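Local coordinates for protein phosphatase YwpJ (Bacillus subtilis, PDB 1NRW) that dephosphorylates five- and six-carbon sugar phosphates and nucleoside monophosphates in vitro, and to a lesser extent flavin mononucleotide, as a magnesium-dependent phosphatase of the haloacid dehalogenase superfamily, at residues N101-V106 against G118-D123. Residues are numbered along the deposited sequence; the frame is centred on the assembly and turned at random.
Sequences NYYYEV and GRELLD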
loop_
_atom_site.group_PDB
_atom_site.type_symbol
_atom_site.label_atom_id
_atom_site.label_comp_id
_atom_site.label_asym_id
_atom_site.label_seq_id
_atom_site.Cartn_x
_atom_site.Cartn_y
_atom_site.Cartn_z
ATOM N N ASN A 101 13.097 -0.104 19.665
ATOM C CA ASN A 101 14.023 -0.434 18.588
ATOM C C ASN A 101 13.439 -1.003 17.296
ATOM O O ASN A 101 14.053 -1.853 16.651
ATOM C CB ASN A 101 15.094 -1.379 19.131
ATOM C CG ASN A 101 15.742 -0.843 20.389
ATOM O OD1 ASN A 101 16.309 0.250 20.383
ATOM N ND2 ASN A 101 15.653 -1.601 21.478
ATOM N N TYR A 102 12.250 -0.548 16.925
ATOM C CA TYR A 102 11.641 -0.978 15.672
ATOM C C TYR A 102 12.074 0.042 14.631
ATOM O O TYR A 102 12.268 1.210 14.969
ATOM C CB TYR A 102 10.115 -0.918 15.754
ATOM C CG TYR A 102 9.467 -2.002 16.572
ATOM C CD1 TYR A 102 9.057 -3.201 15.980
ATOM C CD2 TYR A 102 9.251 -1.828 17.937
ATOM C CE1 TYR A 102 8.442 -4.200 16.735
ATOM C CE2 TYR A 102 8.644 -2.815 18.698
ATOM C CZ TYR A 102 8.242 -3.996 18.095
ATOM O OH TYR A 102 7.646 -4.966 18.859
ATOM N N TYR A 103 12.252 -0.384 13.383
ATOM C CA TYR A 103 12.559 0.577 12.330
ATOM C C TYR A 103 11.158 1.109 12.041
ATOM O O TYR A 103 10.181 0.370 12.188
ATOM C CB TYR A 103 13.058 -0.093 11.043
ATOM C CG TYR A 103 14.426 -0.727 11.084
ATOM C CD1 TYR A 103 15.274 -0.562 12.178
ATOM C CD2 TYR A 103 14.870 -1.512 10.016
ATOM C CE1 TYR A 103 16.530 -1.172 12.209
ATOM C CE2 TYR A 103 16.119 -2.120 10.036
ATOM C CZ TYR A 103 16.941 -1.951 11.136
ATOM O OH TYR A 103 18.164 -2.585 11.171
ATOM N N TYR A 104 11.036 2.366 11.641
ATOM C CA TYR A 104 9.709 2.880 11.335
ATOM C C TYR A 104 9.722 3.986 10.295
ATOM O O TYR A 104 10.732 4.661 10.091
ATOM C CB TYR A 104 8.996 3.332 12.625
ATOM C CG TYR A 104 9.569 4.561 13.298
ATOM C CD1 TYR A 104 9.197 5.843 12.885
ATOM C CD2 TYR A 104 10.479 4.444 14.348
ATOM C CE1 TYR A 104 9.715 6.977 13.501
ATOM C CE2 TYR A 104 11.007 5.573 14.973
ATOM C CZ TYR A 104 10.620 6.834 14.544
ATOM O OH TYR A 104 11.138 7.955 15.149
ATOM N N GLU A 105 8.594 4.142 9.611
ATOM C CA GLU A 105 8.451 5.162 8.585
ATOM C C GLU A 105 7.112 5.835 8.844
ATOM O O GLU A 105 6.112 5.158 9.087
ATOM C CB GLU A 105 8.463 4.524 7.192
ATOM C CG GLU A 105 9.753 3.764 6.885
ATOM C CD GLU A 105 9.762 3.150 5.496
ATOM O OE1 GLU A 105 8.827 3.421 4.709
ATOM O OE2 GLU A 105 10.712 2.398 5.188
ATOM N N VAL A 106 7.103 7.163 8.805
ATOM C CA VAL A 106 5.883 7.924 9.057
ATOM C C VAL A 106 5.412 8.612 7.783
ATOM O O VAL A 106 6.041 9.553 7.293
ATOM C CB VAL A 106 6.111 8.990 10.157
ATOM C CG1 VAL A 106 4.783 9.635 10.545
ATOM C CG2 VAL A 106 6.764 8.347 11.385
ATOM N N GLY A 118 20.221 4.456 5.165
ATOM C CA GLY A 118 19.990 3.815 3.883
ATOM C C GLY A 118 19.923 2.300 3.895
ATOM O O GLY A 118 19.022 1.707 3.291
ATOM N N ARG A 119 20.875 1.661 4.569
ATOM C CA ARG A 119 20.903 0.201 4.638
ATOM C C ARG A 119 19.637 -0.345 5.282
ATOM O O ARG A 119 19.039 -1.310 4.800
ATOM C CB ARG A 119 22.125 -0.269 5.445
ATOM C CG ARG A 119 22.151 -1.777 5.718
ATOM C CD ARG A 119 22.197 -2.571 4.426
ATOM N NE ARG A 119 23.386 -2.242 3.646
ATOM C CZ ARG A 119 23.474 -2.376 2.328
ATOM N NH1 ARG A 119 22.438 -2.837 1.639
ATOM N NH2 ARG A 119 24.590 -2.030 1.695
ATOM N N GLU A 120 19.231 0.283 6.380
ATOM C CA GLU A 120 18.047 -0.139 7.111
ATOM C C GLU A 120 16.780 0.050 6.282
ATOM O O GLU A 120 15.914 -0.821 6.271
ATOM C CB GLU A 120 17.968 0.642 8.427
ATOM C CG GLU A 120 19.168 0.334 9.319
ATOM C CD GLU A 120 19.390 1.338 10.429
ATOM O OE1 GLU A 120 18.779 2.429 10.400
ATOM O OE2 GLU A 120 20.200 1.029 11.327
ATOM N N LEU A 121 16.682 1.180 5.591
ATOM C CA LEU A 121 15.514 1.455 4.756
ATOM C C LEU A 121 15.466 0.483 3.578
ATOM O O LEU A 121 14.385 0.070 3.149
ATOM C CB LEU A 121 15.538 2.905 4.262
ATOM C CG LEU A 121 15.285 3.957 5.350
ATOM C CD1 LEU A 121 15.588 5.352 4.821
ATOM C CD2 LEU A 121 13.836 3.860 5.822
ATOM N N LEU A 122 16.632 0.107 3.059
ATOM C CA LEU A 122 16.673 -0.839 1.950
ATOM C C LEU A 122 16.222 -2.208 2.445
ATOM O O LEU A 122 15.578 -2.959 1.711
ATOM C CB LEU A 122 18.088 -0.942 1.364
ATOM C CG LEU A 122 18.230 -1.816 0.111
ATOM C CD1 LEU A 122 17.358 -1.252 -1.001
ATOM C CD2 LEU A 122 19.682 -1.855 -0.335
ATOM N N ASP A 123 16.560 -2.546 3.688
ATOM C CA ASP A 123 16.142 -3.833 4.223
ATOM C C ASP A 123 14.622 -3.894 4.320
ATOM O O ASP A 123 14.018 -4.943 4.079
ATOM C CB ASP A 123 16.771 -4.097 5.599
ATOM C CG ASP A 123 18.235 -4.517 5.499
ATOM O OD1 ASP A 123 18.633 -5.057 4.447
ATOM O OD2 ASP A 123 18.981 -4.316 6.477
HETATM O O HOH W 1 20.019 -1.250 12.910
HETATM O O HOH W 2 19.305 -3.321 8.805
#
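The ring of Y103 and the methylene groups of E120 form the tight part of this contact, a case in which an acidic side chain packs through its carbon atoms while one oxygen of its carboxylate meets water. E120 CB lies over one face of the ring, 4.0 Å from its centroid and offset toward the rim, in a CH-pi contact. With CG anti to the carbonyl carbon (chi1 -63°) and the chain extended beyond it, the E120 side chain runs across the tyrosine at about a right angle, which carries E120 CG on to the hydroxyl end, 3.6 Å from Y103 OH. No direct hydrogen bond links the two segments; the looser, wet side of the contact is bridged instead. One water lies 2.9 Å from Y103 OH and donates to E120 OE2, while a second, 2.7 Å from Y103 OH, donates to D123 OD2, so a single phenol is tied to two carboxylates one helical turn apart. The other carboxylate oxygen of E120, OE1, accepts from the backbone N of N117, just ahead of the helix. Replacing Y103 with an alanine would probably uncover the methylenes of E120 and leave both waters without their phenolic partner. Deeper in, L121 CD2 comes within 3.5 Å of E105 OE2. Y103 and E105 thus both face helix 118-132 from strand 103-108, a central strand of the mixed cap-domain sheet that Cof-type HAD phosphatases set beside their Rossmann-like core. F178 of the adjacent antiparallel strand 172-178 meets the Y103 ring nearly parallel, F154 of strand 154-156 touches both E105 and L121, and on the other side of strand 103-108 Y104 packs against helix 87-99.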